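Local coordinates for 3'3'-cGAMP-specific phosphodiesterase 3 (Vibrio cholerae O1 biovar El Tor str. N16961, PDB 5Z7C), which belongs to the HD-domain phosphodiesterase family and carries two HD domains in a largely helical chain, at residues A143-A155 with I171-P184. The protein carries 2 engineered substitutions. Numbering follows the deposited sequence.
Sequences AQELIQTRCTRGA and IHSLDEHWNGQGRP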
loop_
_atom_site.group_PDB
_atom_site.type_symbol
_atom_site.label_atom_id
_atom_site.label_comp_id
_atom_site.label_asym_id
_atom_site.label_seq_id
_atom_site.Cartn_x
_atom_site.Cartn_y
_atom_site.Cartn_z
ATOM N N ALA A 143 13.721 18.942 3.913
ATOM C CA ALA A 143 13.919 17.744 3.149
ATOM C C ALA A 143 14.562 16.717 4.026
ATOM O O ALA A 143 14.248 15.563 3.938
ATOM C CB ALA A 143 14.763 18.023 1.982
ATOM N N GLN A 144 15.469 17.136 4.864
ATOM C CA GLN A 144 16.100 16.216 5.752
ATOM C C GLN A 144 15.102 15.612 6.699
ATOM O O GLN A 144 15.213 14.470 7.048
ATOM C CB GLN A 144 17.190 16.916 6.518
ATOM C CG GLN A 144 17.913 16.039 7.476
ATOM C CD GLN A 144 19.058 15.337 6.852
ATOM O OE1 GLN A 144 19.381 15.565 5.697
ATOM N NE2 GLN A 144 19.676 14.458 7.599
ATOM N N GLU A 145 14.170 16.401 7.187
ATOM C CA GLU A 145 13.160 15.881 8.075
ATOM C C GLU A 145 12.282 14.905 7.362
ATOM O O GLU A 145 11.873 13.918 7.912
ATOM C CB GLU A 145 12.319 17.002 8.651
ATOM C CG GLU A 145 12.991 17.760 9.743
ATOM C CD GLU A 145 13.472 16.876 10.832
ATOM O OE1 GLU A 145 12.676 16.071 11.316
ATOM O OE2 GLU A 145 14.641 16.980 11.219
ATOM N N LEU A 146 11.953 15.215 6.137
ATOM C CA LEU A 146 11.071 14.387 5.393
ATOM C C LEU A 146 11.643 13.019 5.181
ATOM O O LEU A 146 10.971 12.032 5.370
ATOM C CB LEU A 146 10.935 15.011 4.043
ATOM C CG LEU A 146 9.636 14.762 3.361
ATOM C CD1 LEU A 146 8.570 15.217 4.247
ATOM C CD2 LEU A 146 9.648 15.553 2.135
ATOM N N ILE A 147 12.879 12.957 4.734
ATOM C CA ILE A 147 13.494 11.684 4.496
ATOM C C ILE A 147 13.636 10.926 5.780
ATOM O O ILE A 147 13.363 9.757 5.828
ATOM C CB ILE A 147 14.863 11.853 3.866
ATOM C CG1 ILE A 147 14.734 12.457 2.495
ATOM C CG2 ILE A 147 15.536 10.551 3.687
ATOM C CD1 ILE A 147 13.798 11.755 1.657
ATOM N N GLN A 148 14.082 11.583 6.816
ATOM C CA GLN A 148 14.427 10.882 8.009
ATOM C C GLN A 148 13.211 10.204 8.516
ATOM O O GLN A 148 13.260 9.107 9.029
ATOM C CB GLN A 148 14.875 11.883 9.039
ATOM C CG GLN A 148 15.014 11.335 10.413
ATOM C CD GLN A 148 16.236 10.508 10.568
ATOM O OE1 GLN A 148 17.058 10.428 9.678
ATOM N NE2 GLN A 148 16.376 9.891 11.715
ATOM N N THR A 149 12.109 10.900 8.422
ATOM C CA THR A 149 10.877 10.350 8.883
ATOM C C THR A 149 10.489 9.170 8.052
ATOM O O THR A 149 10.104 8.165 8.572
ATOM C CB THR A 149 9.799 11.424 8.856
ATOM O OG1 THR A 149 10.070 12.352 9.893
ATOM C CG2 THR A 149 8.455 10.864 9.116
ATOM N N ARG A 150 10.547 9.319 6.748
ATOM C CA ARG A 150 10.127 8.269 5.857
ATOM C C ARG A 150 10.983 7.044 5.989
ATOM O O ARG A 150 10.504 5.941 6.006
ATOM C CB ARG A 150 10.225 8.796 4.440
ATOM C CG ARG A 150 10.170 7.785 3.362
ATOM C CD ARG A 150 10.834 8.299 2.171
ATOM N NE ARG A 150 10.215 9.532 1.746
ATOM C CZ ARG A 150 10.490 10.146 0.606
ATOM N NH1 ARG A 150 11.376 9.631 -0.225
ATOM N NH2 ARG A 150 9.876 11.271 0.293
ATOM N N CYS A 151 12.273 7.261 5.979
ATOM C CA CYS A 151 13.204 6.184 6.015
ATOM C C CYS A 151 13.137 5.437 7.314
ATOM O O CYS A 151 13.307 4.257 7.357
ATOM C CB CYS A 151 14.592 6.682 5.665
ATOM S SG CYS A 151 15.581 7.296 7.065
ATOM N N THR A 152 12.962 6.153 8.393
ATOM C CA THR A 152 12.805 5.547 9.687
ATOM C C THR A 152 11.524 4.763 9.781
ATOM O O THR A 152 11.463 3.732 10.401
ATOM C CB THR A 152 12.822 6.605 10.746
ATOM O OG1 THR A 152 11.763 7.518 10.484
ATOM C CG2 THR A 152 14.079 7.357 10.678
ATOM N N ARG A 153 10.480 5.301 9.160
ATOM C CA ARG A 153 9.158 4.695 9.202
ATOM C C ARG A 153 9.110 3.410 8.387
ATOM O O ARG A 153 8.490 2.429 8.798
ATOM C CB ARG A 153 8.101 5.678 8.692
ATOM C CG ARG A 153 7.494 6.552 9.777
ATOM C CD ARG A 153 6.078 6.973 9.417
ATOM N NE ARG A 153 5.787 8.339 9.844
ATOM C CZ ARG A 153 4.875 9.120 9.276
ATOM N NH1 ARG A 153 4.157 8.672 8.255
ATOM N NH2 ARG A 153 4.677 10.350 9.730
ATOM N N GLY A 154 9.765 3.416 7.231
ATOM C CA GLY A 154 9.771 2.255 6.383
ATOM C C GLY A 154 10.584 1.169 7.010
ATOM O O GLY A 154 10.240 0.024 6.953
ATOM N N ALA A 155 11.679 1.554 7.619
ATOM C CA ALA A 155 12.544 0.615 8.264
ATOM C C ALA A 155 11.755 -0.036 9.351
ATOM O O ALA A 155 11.951 -1.182 9.673
ATOM C CB ALA A 155 13.705 1.304 8.825
ATOM N N ILE A 171 16.244 -0.008 3.633
ATOM C CA ILE A 171 15.073 0.720 3.239
ATOM C C ILE A 171 15.449 2.088 3.770
ATOM O O ILE A 171 15.134 3.094 3.196
ATOM C CB ILE A 171 13.853 0.203 3.949
ATOM C CG1 ILE A 171 13.453 -1.122 3.343
ATOM C CG2 ILE A 171 12.728 1.102 3.739
ATOM C CD1 ILE A 171 12.263 -1.707 3.952
ATOM N N HIS A 172 16.125 2.096 4.897
ATOM C CA HIS A 172 16.535 3.289 5.593
ATOM C C HIS A 172 17.504 4.167 4.862
ATOM O O HIS A 172 17.452 5.366 4.973
ATOM C CB HIS A 172 17.161 2.898 6.901
ATOM C CG HIS A 172 17.561 4.057 7.743
ATOM N ND1 HIS A 172 17.091 4.243 9.020
ATOM C CD2 HIS A 172 18.389 5.091 7.494
ATOM C CE1 HIS A 172 17.609 5.343 9.521
ATOM N NE2 HIS A 172 18.409 5.870 8.621
ATOM N N SER A 173 18.388 3.552 4.103
ATOM C CA SER A 173 19.441 4.247 3.408
ATOM C C SER A 173 19.144 4.341 1.945
ATOM O O SER A 173 20.017 4.539 1.160
ATOM C CB SER A 173 20.752 3.552 3.620
ATOM O OG SER A 173 21.177 3.697 4.948
ATOM N N LEU A 174 17.893 4.250 1.589
ATOM C CA LEU A 174 17.535 4.206 0.210
ATOM C C LEU A 174 18.019 5.454 -0.445
ATOM O O LEU A 174 18.463 5.438 -1.555
ATOM C CB LEU A 174 16.032 4.150 0.110
ATOM C CG LEU A 174 15.351 4.163 -1.237
ATOM C CD1 LEU A 174 15.742 2.968 -1.985
ATOM C CD2 LEU A 174 13.906 4.207 -1.114
ATOM N N ASP A 175 17.930 6.556 0.261
ATOM C CA ASP A 175 18.120 7.853 -0.334
ATOM C C ASP A 175 19.504 8.419 -0.140
ATOM O O ASP A 175 19.752 9.565 -0.406
ATOM C CB ASP A 175 17.059 8.799 0.158
ATOM C CG ASP A 175 15.747 8.571 -0.508
ATOM O OD1 ASP A 175 15.694 8.637 -1.731
ATOM O OD2 ASP A 175 14.757 8.315 0.175
ATOM N N GLU A 176 20.407 7.591 0.322
ATOM C CA GLU A 176 21.783 7.932 0.310
ATOM C C GLU A 176 22.294 7.876 -1.099
ATOM O O GLU A 176 21.736 7.232 -1.951
ATOM C CB GLU A 176 22.558 7.011 1.205
ATOM C CG GLU A 176 21.919 6.812 2.538
ATOM C CD GLU A 176 22.191 7.920 3.516
ATOM O OE1 GLU A 176 22.473 9.029 3.087
ATOM O OE2 GLU A 176 22.106 7.684 4.717
ATOM N N HIS A 177 23.381 8.587 -1.332
ATOM C CA HIS A 177 23.938 8.775 -2.641
ATOM C C HIS A 177 25.375 8.394 -2.543
ATOM O O HIS A 177 25.971 8.491 -1.499
ATOM C CB HIS A 177 23.855 10.228 -3.025
ATOM C CG HIS A 177 22.501 10.664 -3.462
ATOM N ND1 HIS A 177 21.483 9.781 -3.699
ATOM C CD2 HIS A 177 22.004 11.886 -3.722
ATOM C CE1 HIS A 177 20.409 10.441 -4.077
ATOM N NE2 HIS A 177 20.700 11.722 -4.097
ATOM N N TRP A 178 25.941 7.992 -3.656
ATOM C CA TRP A 178 27.267 7.435 -3.687
ATOM C C TRP A 178 28.270 8.432 -3.197
ATOM O O TRP A 178 29.173 8.098 -2.459
ATOM C CB TRP A 178 27.585 7.072 -5.111
ATOM C CG TRP A 178 28.832 6.374 -5.272
ATOM C CD1 TRP A 178 29.884 6.782 -5.987
ATOM C CD2 TRP A 178 29.179 5.112 -4.728
ATOM N NE1 TRP A 178 30.880 5.871 -5.919
ATOM C CE2 TRP A 178 30.466 4.824 -5.148
ATOM C CE3 TRP A 178 28.530 4.200 -3.917
ATOM C CZ2 TRP A 178 31.115 3.671 -4.797
ATOM C CZ3 TRP A 178 29.179 3.066 -3.568
ATOM C CH2 TRP A 178 30.450 2.807 -4.005
ATOM N N ASN A 179 28.039 9.681 -3.560
ATOM C CA ASN A 179 28.953 10.773 -3.317
ATOM C C ASN A 179 28.844 11.403 -1.950
ATOM O O ASN A 179 29.502 12.370 -1.670
ATOM C CB ASN A 179 28.815 11.825 -4.392
ATOM C CG ASN A 179 27.530 12.549 -4.329
ATOM O OD1 ASN A 179 26.799 12.456 -3.364
ATOM N ND2 ASN A 179 27.232 13.279 -5.372
ATOM N N GLY A 180 28.022 10.808 -1.093
ATOM C CA GLY A 180 27.855 11.290 0.265
ATOM C C GLY A 180 26.934 12.487 0.329
ATOM O O GLY A 180 26.943 13.243 1.300
ATOM N N GLN A 181 26.132 12.661 -0.716
ATOM C CA GLN A 181 25.211 13.776 -0.789
ATOM C C GLN A 181 23.744 13.413 -0.657
ATOM O O GLN A 181 22.888 14.178 -1.045
ATOM C CB GLN A 181 25.401 14.557 -2.064
ATOM C CG GLN A 181 26.755 15.181 -2.180
ATOM C CD GLN A 181 26.837 16.474 -1.462
ATOM O OE1 GLN A 181 27.349 16.539 -0.360
ATOM N NE2 GLN A 181 26.322 17.522 -2.076
ATOM N N GLY A 182 23.466 12.239 -0.132
ATOM C CA GLY A 182 22.118 11.787 0.096
ATOM C C GLY A 182 21.727 11.865 1.542
ATOM O O GLY A 182 22.566 11.924 2.402
ATOM N N ARG A 183 20.438 11.821 1.801
ATOM C CA ARG A 183 19.940 11.868 3.145
ATOM C C ARG A 183 19.449 10.529 3.643
ATOM O O ARG A 183 19.216 9.684 2.832
ATOM C CB ARG A 183 18.796 12.853 3.049
ATOM C CG ARG A 183 19.088 14.055 2.192
ATOM C CD ARG A 183 17.815 14.716 1.745
ATOM N NE ARG A 183 18.003 16.074 1.263
ATOM C CZ ARG A 183 18.592 17.045 1.952
ATOM N NH1 ARG A 183 19.095 16.823 3.154
ATOM N NH2 ARG A 183 18.702 18.241 1.413
ATOM N N PRO A 184 19.314 10.345 4.930
ATOM C CA PRO A 184 19.508 11.400 5.898
ATOM C C PRO A 184 20.858 11.414 6.545
ATOM O O PRO A 184 21.080 12.275 7.356
ATOM C CB PRO A 184 18.517 11.008 6.962
ATOM C CG PRO A 184 18.586 9.582 6.944
ATOM C CD PRO A 184 18.608 9.219 5.525
#
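The amide of Q144 uses both of its ends, one on P184 and the other on R183. Its NE2 donates to P184 O at 2.6 Å, meeting a lone pair in the carbonyl plane, while its OE1 takes a weak hydrogen bond from R183 NH1 at the guanidinium edge, with amide and guanidinium planes 77° apart. In Q144 the CG stands opposite the residue's own backbone N (chi1 -180°), and a bend at chi2 (88°) turns the amide toward the loop. One face of the R183 guanidinium rests on A143 CB. The charged pair of the contact is loose: R150 NH1 and D175 OD2 form a long salt bridge of 3.7 Å. Both segments fall within a partial HD domain, in which the loop joining helix 165-168 to helix 194-211 lies along helix 141-160; the side chains of S173 and L174 also touch helix 194-211. A sulfur-aromatic contact joins C151 to H172: C151 SG sits over the centre of the H172 ring, 3.5 Å from its centroid, with A155 CB at the ring edge. Apolar contacts involve P184 and I171. The P184 ring, which follows a cis peptide bond, touches C151 SG through CG (3.8 Å) and I147 CG2 through CD, and I171 CG2 packs against the backbone of G154 and A155.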